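Local coordinates for protein tryptophan halogenase (Shewanella frigidimarina, PDB 2PYX) that probably acts as a flavin-dependent tryptophan halogenase, a FAD-binding enzyme of the flavin monooxygenase type, at residues 80-90 and 166-177. Numbering follows the deposited sequence.
Sequences FIRQCDASFKQ and NNYGYHLNAAKF
Phe-80 drives the edge of its ring into Tyr-170 and Phe-177 where two antiparallel strands, 87-89 and 169-172, pair in the fold of this tryptophan-halogenase family protein. Its CE2 stands 3.5 Å above the plane of the Tyr-170 ring, over its centre, the planes 65° apart, while CE1 meets a face of Phe-177 nearer its rim, the planes steeply inclined; both pairs are T-shaped. CG of Phe-80 lies anti to the backbone N (chi1 170°), which carries the ring from helix 77-83 down to the strand, where CZ also touches Leu-172 CD2 at 3.8 Å. Leu-70 of helix 65-73 touches the side chains of all three residues of this aromatic cluster. The hydroxyls of Tyr-168 and Tyr-170 both hydrogen-bond Glu-77 OE2. Replacing Tyr-170 with an alanine would probably leave the Phe-80 edge without its facing ring and Glu-77 without one of these partners. Phe-88 lies alongside Tyr-168 and turns its edge to that ring's face, nearly perpendicular, with Phe-88 CD1 3.6 Å from Tyr-168 CE2. On the sheet face that carries Ser-87, Lys-89 and His-171, Lys-89, the predicted active-site residue, crosses His-171: its CB sits over the imidazole centre in a CH-pi contact. Lysine NZ hydrogen-bonds Thr-62 O, and His-171 NE2 hydrogen-bonds Thr-274 OG1. Asn-173 N-caps helix 174-187, its OD1 accepting from Lys-176 N at 3.0 Å, and its own backbone N donates to Cys-84 O at 2.9 Å, almost straight (168°).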
loop_
_atom_site.group_PDB
_atom_site.type_symbol
_atom_site.label_atom_id
_atom_site.label_comp_id
_atom_site.label_asym_id
_atom_site.label_seq_id
_atom_site.Cartn_x
_atom_site.Cartn_y
_atom_site.Cartn_z
ATOM N N PHE A 80 0.540 18.931 2.474
ATOM C CA PHE A 80 -0.064 17.601 2.415
ATOM C C PHE A 80 -0.691 17.184 3.748
ATOM O O PHE A 80 -1.854 16.761 3.828
ATOM C CB PHE A 80 0.997 16.572 1.957
ATOM C CG PHE A 80 0.548 15.143 2.099
ATOM C CD1 PHE A 80 -0.358 14.587 1.202
ATOM C CD2 PHE A 80 1.013 14.345 3.143
ATOM C CE1 PHE A 80 -0.804 13.287 1.360
ATOM C CE2 PHE A 80 0.572 13.055 3.294
ATOM C CZ PHE A 80 -0.331 12.509 2.405
ATOM N N ILE A 81 0.102 17.261 4.812
ATOM C CA ILE A 81 -0.351 16.829 6.131
ATOM C C ILE A 81 -1.570 17.635 6.579
ATOM O O ILE A 81 -2.555 17.082 7.080
ATOM C CB ILE A 81 0.809 16.906 7.177
ATOM C CG1 ILE A 81 1.838 15.829 6.865
ATOM C CG2 ILE A 81 0.293 16.753 8.613
ATOM C CD1 ILE A 81 3.110 15.912 7.706
ATOM N N ARG A 82 -1.499 18.947 6.360
ATOM C CA ARG A 82 -2.550 19.833 6.805
ATOM C C ARG A 82 -3.822 19.599 6.011
ATOM O O ARG A 82 -4.897 19.545 6.586
ATOM C CB ARG A 82 -2.085 21.282 6.677
ATOM C CG ARG A 82 -0.950 21.669 7.701
ATOM C CD ARG A 82 -0.246 22.974 7.341
ATOM N NE ARG A 82 0.862 23.329 8.250
ATOM C CZ ARG A 82 1.817 24.218 7.953
ATOM N NH1 ARG A 82 1.815 24.837 6.776
ATOM N NH2 ARG A 82 2.783 24.501 8.818
ATOM N N GLN A 83 -3.705 19.443 4.702
ATOM C CA GLN A 83 -4.879 19.392 3.820
ATOM C C GLN A 83 -5.525 18.007 3.681
ATOM O O GLN A 83 -6.689 17.887 3.282
ATOM C CB GLN A 83 -4.517 19.986 2.461
ATOM C CG GLN A 83 -4.215 21.479 2.585
ATOM C CD GLN A 83 -3.624 22.076 1.321
ATOM O OE1 GLN A 83 -3.996 21.697 0.213
ATOM N NE2 GLN A 83 -2.689 23.012 1.487
ATOM N N CYS A 84 -4.771 16.951 3.995
ATOM C CA CYS A 84 -5.246 15.590 3.754
ATOM C C CYS A 84 -5.551 14.815 5.033
ATOM O O CYS A 84 -5.693 13.580 4.989
ATOM C CB CYS A 84 -4.221 14.832 2.895
ATOM S SG CYS A 84 -3.936 15.687 1.336
ATOM N N ASP A 85 -5.627 15.528 6.155
ATOM C CA ASP A 85 -5.881 14.919 7.460
ATOM C C ASP A 85 -4.930 13.751 7.692
ATOM O O ASP A 85 -5.341 12.670 8.073
ATOM C CB ASP A 85 -7.349 14.469 7.561
ATOM C CG ASP A 85 -7.809 14.236 9.000
ATOM O OD1 ASP A 85 -7.092 14.624 9.942
ATOM O OD2 ASP A 85 -8.908 13.676 9.181
ATOM N N ALA A 86 -3.653 13.986 7.470
ATOM C CA ALA A 86 -2.677 12.899 7.509
ATOM C C ALA A 86 -1.982 12.751 8.863
ATOM O O ALA A 86 -1.854 13.709 9.635
ATOM C CB ALA A 86 -1.637 13.110 6.446
ATOM N N SER A 87 -1.579 11.516 9.151
ATOM C CA SER A 87 -0.674 11.215 10.253
ATOM C C SER A 87 0.428 10.292 9.718
ATOM O O SER A 87 0.361 9.792 8.577
ATOM C CB SER A 87 -1.415 10.566 11.428
ATOM O OG SER A 87 -0.581 10.459 12.572
ATOM N N PHE A 88 1.467 10.060 10.529
ATOM C CA PHE A 88 2.606 9.239 10.131
ATOM C C PHE A 88 2.335 7.795 10.415
ATOM O O PHE A 88 1.912 7.454 11.508
ATOM C CB PHE A 88 3.867 9.680 10.886
ATOM C CG PHE A 88 4.148 11.138 10.736
ATOM C CD1 PHE A 88 4.655 11.643 9.551
ATOM C CD2 PHE A 88 3.851 12.010 11.756
ATOM C CE1 PHE A 88 4.875 13.008 9.423
ATOM C CE2 PHE A 88 4.055 13.369 11.617
ATOM C CZ PHE A 88 4.563 13.857 10.459
ATOM N N LYS A 89 2.652 6.942 9.440
ATOM C CA LYS A 89 2.503 5.489 9.578
ATOM C C LYS A 89 3.891 4.850 9.512
ATOM O O LYS A 89 4.610 5.053 8.545
ATOM C CB LYS A 89 1.643 4.956 8.434
ATOM C CG LYS A 89 1.560 3.448 8.351
ATOM C CD LYS A 89 0.815 2.991 7.114
ATOM C CE LYS A 89 0.926 1.501 6.949
ATOM N NZ LYS A 89 0.417 1.123 5.597
ATOM N N GLN A 90 4.253 4.060 10.512
ATOM C CA GLN A 90 5.561 3.409 10.605
ATOM C C GLN A 90 5.564 1.906 10.383
ATOM O O GLN A 90 6.593 1.244 10.556
ATOM C CB GLN A 90 6.213 3.757 11.952
ATOM C CG GLN A 90 6.596 5.215 12.006
ATOM C CD GLN A 90 7.319 5.544 13.280
ATOM O OE1 GLN A 90 8.475 5.150 13.477
ATOM N NE2 GLN A 90 6.627 6.240 14.173
ATOM N N ASN A 166 13.265 7.489 11.443
ATOM C CA ASN A 166 12.908 6.122 11.049
ATOM C C ASN A 166 11.935 6.211 9.863
ATOM O O ASN A 166 11.123 7.124 9.813
ATOM C CB ASN A 166 12.240 5.348 12.178
ATOM C CG ASN A 166 13.230 4.732 13.136
ATOM O OD1 ASN A 166 14.212 4.130 12.728
ATOM N ND2 ASN A 166 12.930 4.821 14.420
ATOM N N ASN A 167 12.032 5.290 8.914
ATOM C CA ASN A 167 11.245 5.396 7.668
ATOM C C ASN A 167 9.756 5.356 7.958
ATOM O O ASN A 167 9.295 4.648 8.867
ATOM C CB ASN A 167 11.608 4.279 6.676
ATOM C CG ASN A 167 11.352 4.651 5.208
ATOM O OD1 ASN A 167 10.897 5.750 4.911
ATOM N ND2 ASN A 167 11.694 3.748 4.297
ATOM N N TYR A 168 9.015 6.100 7.155
ATOM C CA TYR A 168 7.597 6.267 7.364
ATOM C C TYR A 168 6.859 6.489 6.068
ATOM O O TYR A 168 7.423 6.964 5.090
ATOM C CB TYR A 168 7.298 7.422 8.324
ATOM C CG TYR A 168 7.581 8.815 7.815
ATOM C CD1 TYR A 168 8.850 9.396 7.967
ATOM C CD2 TYR A 168 6.594 9.586 7.220
ATOM C CE1 TYR A 168 9.111 10.663 7.515
ATOM C CE2 TYR A 168 6.848 10.855 6.769
ATOM C CZ TYR A 168 8.114 11.398 6.896
ATOM O OH TYR A 168 8.355 12.690 6.448
ATOM N N GLY A 169 5.594 6.062 6.086
ATOM C CA GLY A 169 4.574 6.519 5.141
ATOM C C GLY A 169 3.492 7.262 5.917
ATOM O O GLY A 169 3.744 7.833 6.981
ATOM N N TYR A 170 2.273 7.215 5.401
ATOM C CA TYR A 170 1.178 7.986 5.961
ATOM C C TYR A 170 -0.122 7.198 6.143
ATOM O O TYR A 170 -0.373 6.206 5.471
ATOM C CB TYR A 170 0.863 9.201 5.084
ATOM C CG TYR A 170 2.070 10.071 4.762
ATOM C CD1 TYR A 170 2.495 11.058 5.645
ATOM C CD2 TYR A 170 2.742 9.909 3.560
ATOM C CE1 TYR A 170 3.581 11.867 5.337
ATOM C CE2 TYR A 170 3.839 10.683 3.246
ATOM C CZ TYR A 170 4.247 11.668 4.140
ATOM O OH TYR A 170 5.323 12.463 3.811
ATOM N N HIS A 171 -0.945 7.705 7.055
ATOM C CA HIS A 171 -2.391 7.496 7.027
ATOM C C HIS A 171 -2.995 8.802 6.510
ATOM O O HIS A 171 -2.569 9.881 6.941
ATOM C CB HIS A 171 -2.920 7.225 8.431
ATOM C CG HIS A 171 -2.390 5.975 9.055
ATOM N ND1 HIS A 171 -1.864 5.943 10.331
ATOM C CD2 HIS A 171 -2.342 4.701 8.594
ATOM C CE1 HIS A 171 -1.494 4.705 10.613
ATOM N NE2 HIS A 171 -1.773 3.933 9.576
ATOM N N LEU A 172 -3.976 8.704 5.617
ATOM C CA LEU A 172 -4.525 9.900 4.972
ATOM C C LEU A 172 -5.998 9.732 4.631
ATOM O O LEU A 172 -6.506 8.618 4.605
ATOM C CB LEU A 172 -3.707 10.253 3.707
ATOM C CG LEU A 172 -3.585 9.185 2.596
ATOM C CD1 LEU A 172 -4.814 9.078 1.665
ATOM C CD2 LEU A 172 -2.348 9.409 1.719
ATOM N N ASN A 173 -6.652 10.859 4.374
ATOM C CA ASN A 173 -8.011 10.879 3.799
ATOM C C ASN A 173 -7.847 10.925 2.271
ATOM O O ASN A 173 -7.339 11.918 1.725
ATOM C CB ASN A 173 -8.729 12.125 4.322
ATOM C CG ASN A 173 -10.127 12.318 3.740
ATOM O OD1 ASN A 173 -10.365 12.149 2.539
ATOM N ND2 ASN A 173 -11.052 12.777 4.605
ATOM N N ALA A 174 -8.226 9.867 1.584
ATOM C CA ALA A 174 -7.978 9.790 0.135
ATOM C C ALA A 174 -8.710 10.836 -0.695
ATOM O O ALA A 174 -8.186 11.320 -1.717
ATOM C CB ALA A 174 -8.279 8.403 -0.400
ATOM N N ALA A 175 -9.935 11.168 -0.300
ATOM C CA ALA A 175 -10.688 12.159 -1.057
ATOM C C ALA A 175 -10.009 13.533 -0.950
ATOM O O ALA A 175 -9.915 14.286 -1.922
ATOM C CB ALA A 175 -12.122 12.253 -0.577
ATOM N N LYS A 176 -9.550 13.871 0.241
ATOM C CA LYS A 176 -8.849 15.140 0.422
ATOM C C LYS A 176 -7.529 15.166 -0.348
ATOM O O LYS A 176 -7.135 16.185 -0.913
ATOM C CB LYS A 176 -8.617 15.448 1.907
ATOM C CG LYS A 176 -9.909 15.796 2.644
ATOM C CD LYS A 176 -9.691 16.056 4.103
ATOM C CE LYS A 176 -11.013 16.415 4.784
ATOM N NZ LYS A 176 -10.768 17.234 6.002
ATOM N N PHE A 177 -6.868 14.011 -0.416
ATOM C CA PHE A 177 -5.648 13.888 -1.198
ATOM C C PHE A 177 -5.927 14.091 -2.696
ATOM O O PHE A 177 -5.238 14.836 -3.359
ATOM C CB PHE A 177 -4.997 12.521 -0.892
ATOM C CG PHE A 177 -3.628 12.289 -1.506
ATOM C CD1 PHE A 177 -2.750 13.332 -1.776
ATOM C CD2 PHE A 177 -3.204 10.984 -1.725
ATOM C CE1 PHE A 177 -1.489 13.082 -2.328
ATOM C CE2 PHE A 177 -1.932 10.737 -2.257
ATOM C CZ PHE A 177 -1.104 11.788 -2.556
HETATM O O HOH W 1 -7.786 18.653 0.079
HETATM O O HOH W 2 -10.558 13.034 7.393
HETATM O O HOH W 3 -0.605 7.556 12.578
HETATM O O HOH W 4 10.363 6.219 15.191
#